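PDB 3SCY: hypothetical bacterial 6-phosphogluconolactonase from Bacteroides fragilis, which is a putative 6-phosphogluconolactonase, a seven-bladed beta-propeller that would probably hydrolyse 6-phosphogluconolactone to 6-phosphogluconate in the pentose phosphate pathway. Local coordinates for residues V139-P147 with D173-F182. Sequence-based numbering, arbitrary orientation.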
loop_
_atom_site.group_PDB
_atom_site.type_symbol
_atom_site.label_atom_id
_atom_site.label_comp_id
_atom_site.label_asym_id
_atom_site.label_seq_id
_atom_site.Cartn_x
_atom_site.Cartn_y
_atom_site.Cartn_z
ATOM N N VAL A 139 1.220 -15.847 13.671
ATOM C CA VAL A 139 2.160 -15.838 12.532
ATOM C C VAL A 139 1.651 -16.951 11.621
ATOM O O VAL A 139 1.638 -18.123 12.033
ATOM C CB VAL A 139 3.667 -15.983 12.899
ATOM C CG1 VAL A 139 4.559 -15.956 11.647
ATOM C CG2 VAL A 139 4.112 -14.903 13.871
ATOM N N ILE A 140 1.152 -16.581 10.436
ATOM C CA ILE A 140 0.530 -17.524 9.503
ATOM C C ILE A 140 1.485 -17.772 8.353
ATOM O O ILE A 140 1.783 -16.846 7.600
ATOM C CB ILE A 140 -0.871 -17.010 9.043
ATOM C CG1 ILE A 140 -1.759 -16.720 10.276
ATOM C CG2 ILE A 140 -1.555 -18.023 8.094
ATOM C CD1 ILE A 140 -2.975 -15.853 10.067
ATOM N N GLU A 141 2.006 -19.002 8.253
ATOM C CA GLU A 141 2.969 -19.377 7.217
ATOM C C GLU A 141 2.267 -19.914 5.983
ATOM O O GLU A 141 1.175 -20.492 6.076
ATOM C CB GLU A 141 3.941 -20.441 7.758
ATOM C CG GLU A 141 4.848 -19.936 8.870
ATOM C CD GLU A 141 6.082 -19.143 8.479
ATOM O OE1 GLU A 141 6.439 -19.110 7.277
ATOM O OE2 GLU A 141 6.722 -18.586 9.399
ATOM N N PHE A 142 2.883 -19.700 4.820
ATOM C CA PHE A 142 2.349 -20.197 3.560
ATOM C C PHE A 142 3.358 -21.114 2.918
ATOM O O PHE A 142 4.545 -21.078 3.263
ATOM C CB PHE A 142 1.982 -19.040 2.612
ATOM C CG PHE A 142 0.944 -18.125 3.212
ATOM C CD1 PHE A 142 -0.412 -18.407 3.089
ATOM C CD2 PHE A 142 1.321 -16.973 3.895
ATOM C CE1 PHE A 142 -1.372 -17.573 3.677
ATOM C CE2 PHE A 142 0.361 -16.142 4.491
ATOM C CZ PHE A 142 -0.981 -16.436 4.360
ATOM N N LYS A 143 2.885 -21.956 2.002
ATOM C CA LYS A 143 3.725 -22.888 1.263
ATOM C C LYS A 143 3.469 -22.775 -0.230
ATOM O O LYS A 143 2.378 -22.383 -0.656
ATOM C CB LYS A 143 3.480 -24.332 1.737
ATOM C CG LYS A 143 3.976 -24.601 3.157
ATOM C CD LYS A 143 3.743 -26.061 3.566
ATOM C CE LYS A 143 4.202 -26.337 4.976
ATOM N NZ LYS A 143 4.127 -27.785 5.309
ATOM N N GLY A 144 4.485 -23.100 -1.019
ATOM C CA GLY A 144 4.350 -23.091 -2.465
ATOM C C GLY A 144 5.417 -22.332 -3.203
ATOM O O GLY A 144 6.366 -21.810 -2.608
ATOM N N SER A 145 5.250 -22.275 -4.519
ATOM C CA SER A 145 6.163 -21.590 -5.430
ATOM C C SER A 145 5.441 -21.293 -6.734
ATOM O O SER A 145 4.290 -21.698 -6.931
ATOM C CB SER A 145 7.412 -22.439 -5.675
ATOM O OG SER A 145 7.056 -23.709 -6.188
ATOM N N GLY A 146 6.120 -20.582 -7.610
ATOM C CA GLY A 146 5.601 -20.223 -8.919
ATOM C C GLY A 146 6.642 -20.485 -9.984
ATOM O O GLY A 146 7.735 -20.962 -9.670
ATOM N N PRO A 147 6.340 -20.156 -11.246
ATOM C CA PRO A 147 7.280 -20.489 -12.340
ATOM C C PRO A 147 8.526 -19.606 -12.445
ATOM O O PRO A 147 9.536 -20.102 -12.951
ATOM C CB PRO A 147 6.430 -20.344 -13.599
ATOM C CG PRO A 147 5.335 -19.421 -13.218
ATOM C CD PRO A 147 5.054 -19.646 -11.769
ATOM N N ASP A 173 0.066 -12.929 -2.629
ATOM C CA ASP A 173 1.280 -13.719 -2.572
ATOM C C ASP A 173 1.957 -13.722 -3.925
ATOM O O ASP A 173 1.605 -14.486 -4.838
ATOM C CB ASP A 173 0.951 -15.122 -2.091
ATOM C CG ASP A 173 2.120 -16.077 -1.909
ATOM O OD1 ASP A 173 3.249 -15.743 -2.349
ATOM O OD2 ASP A 173 1.907 -17.153 -1.328
ATOM N N LEU A 174 2.990 -12.882 -4.026
ATOM C CA LEU A 174 3.759 -12.717 -5.252
ATOM C C LEU A 174 4.437 -14.020 -5.654
ATOM O O LEU A 174 4.558 -14.314 -6.853
ATOM C CB LEU A 174 4.786 -11.569 -5.057
ATOM C CG LEU A 174 5.792 -11.287 -6.220
ATOM C CD1 LEU A 174 6.158 -9.807 -6.262
ATOM C CD2 LEU A 174 7.082 -12.162 -6.102
ATOM N N GLY A 175 4.868 -14.796 -4.661
ATOM C CA GLY A 175 5.584 -16.031 -4.929
ATOM C C GLY A 175 4.773 -17.197 -5.444
ATOM O O GLY A 175 5.330 -18.067 -6.119
ATOM N N THR A 176 3.476 -17.260 -5.104
ATOM C CA THR A 176 2.682 -18.426 -5.514
ATOM C C THR A 176 1.513 -18.067 -6.437
ATOM O O THR A 176 0.703 -18.950 -6.720
ATOM C CB THR A 176 2.175 -19.194 -4.286
ATOM O OG1 THR A 176 1.180 -18.410 -3.628
ATOM C CG2 THR A 176 3.293 -19.561 -3.321
ATOM N N ASP A 177 1.417 -16.793 -6.901
ATOM C CA ASP A 177 0.334 -16.361 -7.808
ATOM C C ASP A 177 -1.049 -16.587 -7.175
ATOM O O ASP A 177 -1.988 -16.994 -7.852
ATOM C CB ASP A 177 0.443 -17.072 -9.178
ATOM C CG ASP A 177 1.683 -16.630 -9.922
ATOM O OD1 ASP A 177 1.928 -15.406 -9.989
ATOM O OD2 ASP A 177 2.413 -17.503 -10.426
ATOM N N GLN A 178 -1.167 -16.302 -5.893
ATOM C CA GLN A 178 -2.422 -16.475 -5.171
ATOM C C GLN A 178 -2.752 -15.276 -4.324
ATOM O O GLN A 178 -1.868 -14.537 -3.907
ATOM C CB GLN A 178 -2.368 -17.717 -4.251
ATOM C CG GLN A 178 -2.341 -19.046 -4.992
ATOM C CD GLN A 178 -2.172 -20.195 -4.030
ATOM O OE1 GLN A 178 -1.159 -20.330 -3.336
ATOM N NE2 GLN A 178 -3.155 -21.064 -3.992
ATOM N N ILE A 179 -4.040 -15.098 -4.066
ATOM C CA ILE A 179 -4.590 -14.171 -3.099
ATOM C C ILE A 179 -5.203 -15.078 -2.022
ATOM O O ILE A 179 -6.222 -15.727 -2.277
ATOM C CB ILE A 179 -5.603 -13.167 -3.684
ATOM C CG1 ILE A 179 -4.961 -12.338 -4.829
ATOM C CG2 ILE A 179 -6.129 -12.244 -2.562
ATOM C CD1 ILE A 179 -5.994 -11.614 -5.760
ATOM N N HIS A 180 -4.555 -15.159 -0.859
ATOM C CA HIS A 180 -5.022 -15.971 0.267
ATOM C C HIS A 180 -6.210 -15.286 0.947
ATOM O O HIS A 180 -6.232 -14.061 1.057
ATOM C CB HIS A 180 -3.880 -16.216 1.256
ATOM C CG HIS A 180 -2.709 -16.883 0.620
ATOM N ND1 HIS A 180 -2.693 -18.258 0.384
ATOM C CD2 HIS A 180 -1.535 -16.350 0.211
ATOM C CE1 HIS A 180 -1.525 -18.503 -0.192
ATOM N NE2 HIS A 180 -0.788 -17.394 -0.305
ATOM N N LYS A 181 -7.220 -16.077 1.358
ATOM C CA LYS A 181 -8.432 -15.551 1.973
ATOM C C LYS A 181 -8.586 -16.016 3.425
ATOM O O LYS A 181 -8.458 -17.216 3.723
ATOM C CB LYS A 181 -9.654 -16.001 1.148
ATOM C CG LYS A 181 -10.982 -15.443 1.667
ATOM C CD LYS A 181 -12.181 -16.001 0.905
ATOM C CE LYS A 181 -13.466 -15.721 1.652
ATOM N NZ LYS A 181 -14.645 -16.209 0.881
ATOM N N PHE A 182 -8.897 -15.063 4.316
ATOM C CA PHE A 182 -9.163 -15.326 5.717
ATOM C C PHE A 182 -10.448 -14.681 6.146
ATOM O O PHE A 182 -10.803 -13.590 5.679
ATOM C CB PHE A 182 -8.023 -14.799 6.596
ATOM C CG PHE A 182 -6.699 -15.464 6.326
ATOM C CD1 PHE A 182 -5.855 -14.991 5.325
ATOM C CD2 PHE A 182 -6.314 -16.592 7.040
ATOM C CE1 PHE A 182 -4.636 -15.623 5.064
ATOM C CE2 PHE A 182 -5.107 -17.234 6.766
ATOM C CZ PHE A 182 -4.280 -16.751 5.774
#
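Two successive blades of the beta-propeller meet where Phe142, just past the outermost strand of one blade, lays its ring against His180 of the next. The stack is face to face but tilted, with planes at 30° and ring centroids 4.1 Å apart. Phe142 CD1 sits over the centre of the imidazole, and Phe142 CE1 lies 3.4 Å from His180 CG. The flat phenyl can cover the imidazole while its edge meets Phe182, and histidine offers both a stacking face and an N-H for Asp173. His180 NE2 gives an almost straight hydrogen bond (177°) to the anti lone pair of Asp173 OD2, 2.9 Å away and in the imidazole plane. The carboxylate thus fixes the ring's rotation. Asp173 OD1 in turn accepts the backbone N of His156 and, weakly, those of Gly175 and Thr176; together these bonds position the carboxylate that holds His180. In the turn before its strand, Asp177 and Gln178 oppose Asp173 in a G1 beta bulge.

Phe182 meets Phe142 edge to edge, CZ to CZ at 3.6 Å. Ile140 CG2, anti to the backbone N, is carried toward the Phe182 ring and comes 3.8 Å from Phe182 CZ, extending the apolar patch.

Beyond Phe142 the chain runs over the turn. Thr176 turns its methyl CG2 to the backbone, 3.5 Å from Gly144 C. A beta carbon on Gly144 would crowd that methyl and, at phi 129°, press on the preceding carbonyl; one on Gly146 would clash with Gly175 O. Pro147 CD rests 3.7 Å from Asp177 OD2, although that carboxylate is engaged chiefly by the backbone N of Gly210 and Gly212.

Strand 121-126 pairs with Ile140 and also touches Phe182, while strand 197-206 reaches Ile140 through Leu197 and Phe182 through Lys199.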